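Local coordinates for nitrate transport protein (PDB 3HN0) that probably serves as the substrate-binding component of an ABC transporter, perhaps one that takes up nitrate or a related small solute, at residues D201-R204 with A205-K209; G225-Q229 with G230-P234. All blocks are in the same frame, centred on the assembly; numbering follows the deposited sequence.

Overall arrangement
Contacts 1 and 2 follow one another along the chain, their centres 20 Å apart and their nearest atoms about 10 Å apart. Both are local and partly buried, but they hold different elements. Contact 1 lies wholly within helix 196-212, where a series of backbone bonds sets the spacing and the inner side chains pack on helix 21-25 and strand 242-246 of the mixed sheet. Contact 2 is the loop joining two other helices, 214-223 and 234-240, held by one turn bond, a bridging water and a small apolar cluster that meets helix 16-19. Charged pairing marks the outer face of the first; glycine and glutamine mark that of the second.

Contact 1: D201-R204 with A205-K209; sequences DALR and ASCQK
L203 and C207 stand one helical turn apart on the buried face, where the CD1 branch of L203 lies 4.0 Å from SG of C207. With CG anti to the backbone N (chi1 -175°), L203 also reaches W23, and both side chains touch Y244; apolar leucine and the small thiol of cysteine suit a face packed against strand 242-246. The backbone beneath them is tight as well: C207 N donates to L203 O over 2.8 Å, and S206 N reaches A202 O at 3.0 Å. This i to i+4 hydrogen-bond pattern is that of an alpha-helix, here the middle of helix 196-212, which packs against the mixed sheet and helix 21-25. S206 is small enough to sit beside W23, and its buried hydroxyl is satisfied by the carbonyl of A19. The outward side is looser. There A205 adds only a methyl group, and its N lies 3.3 Å from D201 O in the longest bond of the series. R204 stretches back along the helix, its chain extended from CG to NE, and forms a salt bridge from NH1 to OD1 of D201 at 3.1 Å, the oxygen lying in plane at the guanidinium edge. Its NE is bonded to a diethylene glycol molecule.

Contact 2: G225-Q229 with G230-P234; sequences GIFAQ and GALTP
A228 O is gripped by two donors, the backbone N of A231 at 3.0 Å and a water that donates to it at 2.8 Å. The N-H of A231 points almost straight at the oxygen (163°), although the donor sits 44° out of the carbonyl plane. The same water accepts from L232 N at 3.0 Å, so it bridges A228 O to the backbone just past the turn. On the inner side, CD1 of L232 meets the F227 ring obliquely, 3.6 Å from CD2, while CG of L232 lies over one ring face and CG2 of I226 over the opposite one, both offset toward the rim. F227 and L232 also both pack on P152 and I18, apolar surroundings that suit their large hydrocarbon side chains. A231 is buried, and its short methyl group fits close to A228 O. On the outer side, Q229 carries a polar chain toward solvent and touches E222, whose carboxylate accepts from G230 N. Glycine suits position 230, where phi is positive (79°). Residues A228 to A231 thus form a type II beta turn with glycine at its third position, set between the Schellman motif at G225 and the N-cap at T233 in a helix-to-helix loop.

Contact 1: D201-R204 with A205-K209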
loop_
_atom_site.group_PDB
_atom_site.type_symbol
_atom_site.label_atom_id
_atom_site.label_comp_id
_atom_site.label_asym_id
_atom_site.label_seq_id
_atom_site.Cartn_x
_atom_site.Cartn_y
_atom_site.Cartn_z
ATOM N N ASP A 201 -10.466 -5.031 -19.159
ATOM C CA ASP A 201 -10.399 -6.473 -19.051
ATOM C C ASP A 201 -9.131 -7.009 -19.709
ATOM O O ASP A 201 -8.443 -7.857 -19.135
ATOM C CB ASP A 201 -11.612 -7.170 -19.677
ATOM C CG ASP A 201 -12.942 -6.897 -18.974
ATOM O OD1 ASP A 201 -12.961 -6.393 -17.851
ATOM O OD2 ASP A 201 -13.984 -7.221 -19.613
ATOM N N ALA A 202 -8.813 -6.529 -20.917
ATOM C CA ALA A 202 -7.633 -7.068 -21.610
ATOM C C ALA A 202 -6.354 -6.626 -20.921
ATOM O O ALA A 202 -5.375 -7.350 -20.895
ATOM C CB ALA A 202 -7.643 -6.632 -23.070
ATOM N N LEU A 203 -6.360 -5.413 -20.341
ATOM C CA LEU A 203 -5.179 -4.921 -19.660
ATOM C C LEU A 203 -4.925 -5.694 -18.381
ATOM O O LEU A 203 -3.788 -5.959 -18.037
ATOM C CB LEU A 203 -5.312 -3.419 -19.369
ATOM C CG LEU A 203 -4.079 -2.774 -18.762
ATOM C CD1 LEU A 203 -2.819 -3.107 -19.518
ATOM C CD2 LEU A 203 -4.314 -1.217 -18.725
ATOM N N ARG A 204 -5.986 -6.046 -17.669
ATOM C CA ARG A 204 -5.843 -6.932 -16.509
ATOM C C ARG A 204 -5.161 -8.233 -16.895
ATOM O O ARG A 204 -4.295 -8.700 -16.189
ATOM C CB ARG A 204 -7.180 -7.229 -15.868
ATOM C CG ARG A 204 -7.752 -6.094 -15.112
ATOM C CD ARG A 204 -9.105 -6.478 -14.364
ATOM N NE ARG A 204 -9.706 -5.231 -13.911
ATOM C CZ ARG A 204 -10.659 -4.560 -14.522
ATOM N NH1 ARG A 204 -11.367 -5.080 -15.518
ATOM N NH2 ARG A 204 -11.002 -3.379 -14.058
ATOM N N ALA A 205 -5.538 -8.819 -18.026
ATOM C CA ALA A 205 -4.929 -10.041 -18.469
ATOM C C ALA A 205 -3.455 -9.867 -18.787
ATOM O O ALA A 205 -2.599 -10.700 -18.409
ATOM C CB ALA A 205 -5.684 -10.579 -19.695
ATOM N N SER A 206 -3.135 -8.758 -19.468
ATOM C CA SER A 206 -1.744 -8.464 -19.839
ATOM C C SER A 206 -0.890 -8.231 -18.591
ATOM O O SER A 206 0.290 -8.709 -18.499
ATOM C CB SER A 206 -1.690 -7.294 -20.810
ATOM O OG SER A 206 -0.363 -7.059 -21.281
ATOM N N CYS A 207 -1.481 -7.555 -17.607
ATOM C CA CYS A 207 -0.761 -7.262 -16.343
ATOM C C CYS A 207 -0.511 -8.583 -15.601
ATOM O O CYS A 207 0.567 -8.781 -15.063
ATOM C CB CYS A 207 -1.553 -6.315 -15.430
ATOM S SG CYS A 207 -1.513 -4.614 -16.011
ATOM N N GLN A 208 -1.521 -9.460 -15.558
ATOM C CA GLN A 208 -1.422 -10.756 -14.890
ATOM C C GLN A 208 -0.328 -11.614 -15.519
ATOM O O GLN A 208 0.457 -12.287 -14.827
ATOM C CB GLN A 208 -2.776 -11.476 -14.933
ATOM C CG GLN A 208 -2.787 -12.808 -14.240
ATOM C CD GLN A 208 -4.216 -13.299 -13.953
ATOM O OE1 GLN A 208 -4.701 -14.212 -14.603
ATOM N NE2 GLN A 208 -4.894 -12.649 -13.011
ATOM N N LYS A 209 -0.269 -11.578 -16.830
ATOM C CA LYS A 209 0.705 -12.335 -17.554
ATOM C C LYS A 209 2.117 -11.862 -17.243
ATOM O O LYS A 209 2.984 -12.688 -17.119
ATOM C CB LYS A 209 0.456 -12.293 -19.056
ATOM C CG LYS A 209 1.332 -13.307 -19.784
ATOM C CD LYS A 209 0.985 -13.398 -21.262
ATOM C CE LYS A 209 1.761 -14.465 -22.027
ATOM N NZ LYS A 209 1.233 -14.584 -23.455
#

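Contact 2: G225-Q229 with G230-P234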
loop_
_atom_site.group_PDB
_atom_site.type_symbol
_atom_site.label_atom_id
_atom_site.label_comp_id
_atom_site.label_asym_id
_atom_site.label_seq_id
_atom_site.Cartn_x
_atom_site.Cartn_y
_atom_site.Cartn_z
ATOM N N GLY A 225 12.325 -5.535 -29.432
ATOM C CA GLY A 225 13.297 -4.448 -29.300
ATOM C C GLY A 225 12.983 -3.344 -28.288
ATOM O O GLY A 225 13.498 -2.234 -28.404
ATOM N N ILE A 226 12.156 -3.635 -27.287
ATOM C CA ILE A 226 11.708 -2.621 -26.381
ATOM C C ILE A 226 12.798 -2.393 -25.352
ATOM O O ILE A 226 13.061 -1.269 -24.961
ATOM C CB ILE A 226 10.384 -3.024 -25.667
ATOM C CG1 ILE A 226 9.274 -3.418 -26.682
ATOM C CG2 ILE A 226 9.913 -1.907 -24.719
ATOM C CD1 ILE A 226 9.022 -2.365 -27.671
ATOM N N PHE A 227 13.404 -3.478 -24.875
ATOM C CA PHE A 227 14.538 -3.379 -23.959
ATOM C C PHE A 227 15.665 -4.245 -24.485
ATOM O O PHE A 227 15.450 -5.230 -25.209
ATOM C CB PHE A 227 14.160 -3.870 -22.560
ATOM C CG PHE A 227 13.076 -3.046 -21.893
ATOM C CD1 PHE A 227 13.349 -1.787 -21.440
ATOM C CD2 PHE A 227 11.792 -3.548 -21.771
ATOM C CE1 PHE A 227 12.323 -1.009 -20.846
ATOM C CE2 PHE A 227 10.765 -2.811 -21.159
ATOM C CZ PHE A 227 11.052 -1.535 -20.702
ATOM N N ALA A 228 16.884 -3.866 -24.124
ATOM C CA ALA A 228 18.056 -4.631 -24.493
ATOM C C ALA A 228 18.043 -5.986 -23.816
ATOM O O ALA A 228 17.477 -6.162 -22.713
ATOM C CB ALA A 228 19.360 -3.858 -24.113
ATOM N N GLN A 229 18.682 -6.955 -24.472
ATOM C CA GLN A 229 18.739 -8.318 -23.968
ATOM C C GLN A 229 19.390 -8.317 -22.574
ATOM O O GLN A 229 20.469 -7.764 -22.400
ATOM C CB GLN A 229 19.529 -9.240 -24.936
ATOM C CG GLN A 229 18.789 -10.502 -25.416
ATOM C CD GLN A 229 19.499 -11.242 -26.569
ATOM O OE1 GLN A 229 20.574 -10.841 -27.026
ATOM N NE2 GLN A 229 18.892 -12.340 -27.035
ATOM N N GLY A 230 18.744 -8.946 -21.597
ATOM C CA GLY A 230 19.300 -9.004 -20.239
ATOM C C GLY A 230 19.115 -7.752 -19.382
ATOM O O GLY A 230 19.480 -7.777 -18.205
ATOM N N ALA A 231 18.516 -6.678 -19.918
ATOM C CA ALA A 231 18.272 -5.487 -19.108
ATOM C C ALA A 231 17.289 -5.755 -17.931
ATOM O O ALA A 231 17.541 -5.381 -16.786
ATOM C CB ALA A 231 17.774 -4.351 -19.985
ATOM N N LEU A 232 16.182 -6.427 -18.219
ATOM C CA LEU A 232 15.218 -6.812 -17.209
ATOM C C LEU A 232 15.418 -8.266 -16.783
ATOM O O LEU A 232 15.796 -9.138 -17.606
ATOM C CB LEU A 232 13.809 -6.681 -17.739
ATOM C CG LEU A 232 13.237 -5.315 -18.138
ATOM C CD1 LEU A 232 11.866 -5.545 -18.728
ATOM C CD2 LEU A 232 13.131 -4.410 -16.930
ATOM N N THR A 233 15.117 -8.523 -15.502
ATOM C CA THR A 233 15.036 -9.855 -14.952
ATOM C C THR A 233 13.666 -9.990 -14.229
ATOM O O THR A 233 12.950 -8.992 -14.066
ATOM C CB THR A 233 16.167 -10.119 -13.925
ATOM O OG1 THR A 233 15.905 -9.364 -12.739
ATOM C CG2 THR A 233 17.535 -9.800 -14.515
ATOM N N PRO A 234 13.278 -11.209 -13.841
ATOM C CA PRO A 234 12.027 -11.304 -13.088
ATOM C C PRO A 234 11.992 -10.431 -11.848
ATOM O O PRO A 234 10.938 -9.915 -11.529
ATOM C CB PRO A 234 11.922 -12.804 -12.772
ATOM C CG PRO A 234 12.588 -13.418 -13.951
ATOM C CD PRO A 234 13.747 -12.540 -14.257
HETATM O O HOH W 1 15.459 -7.191 -21.032
#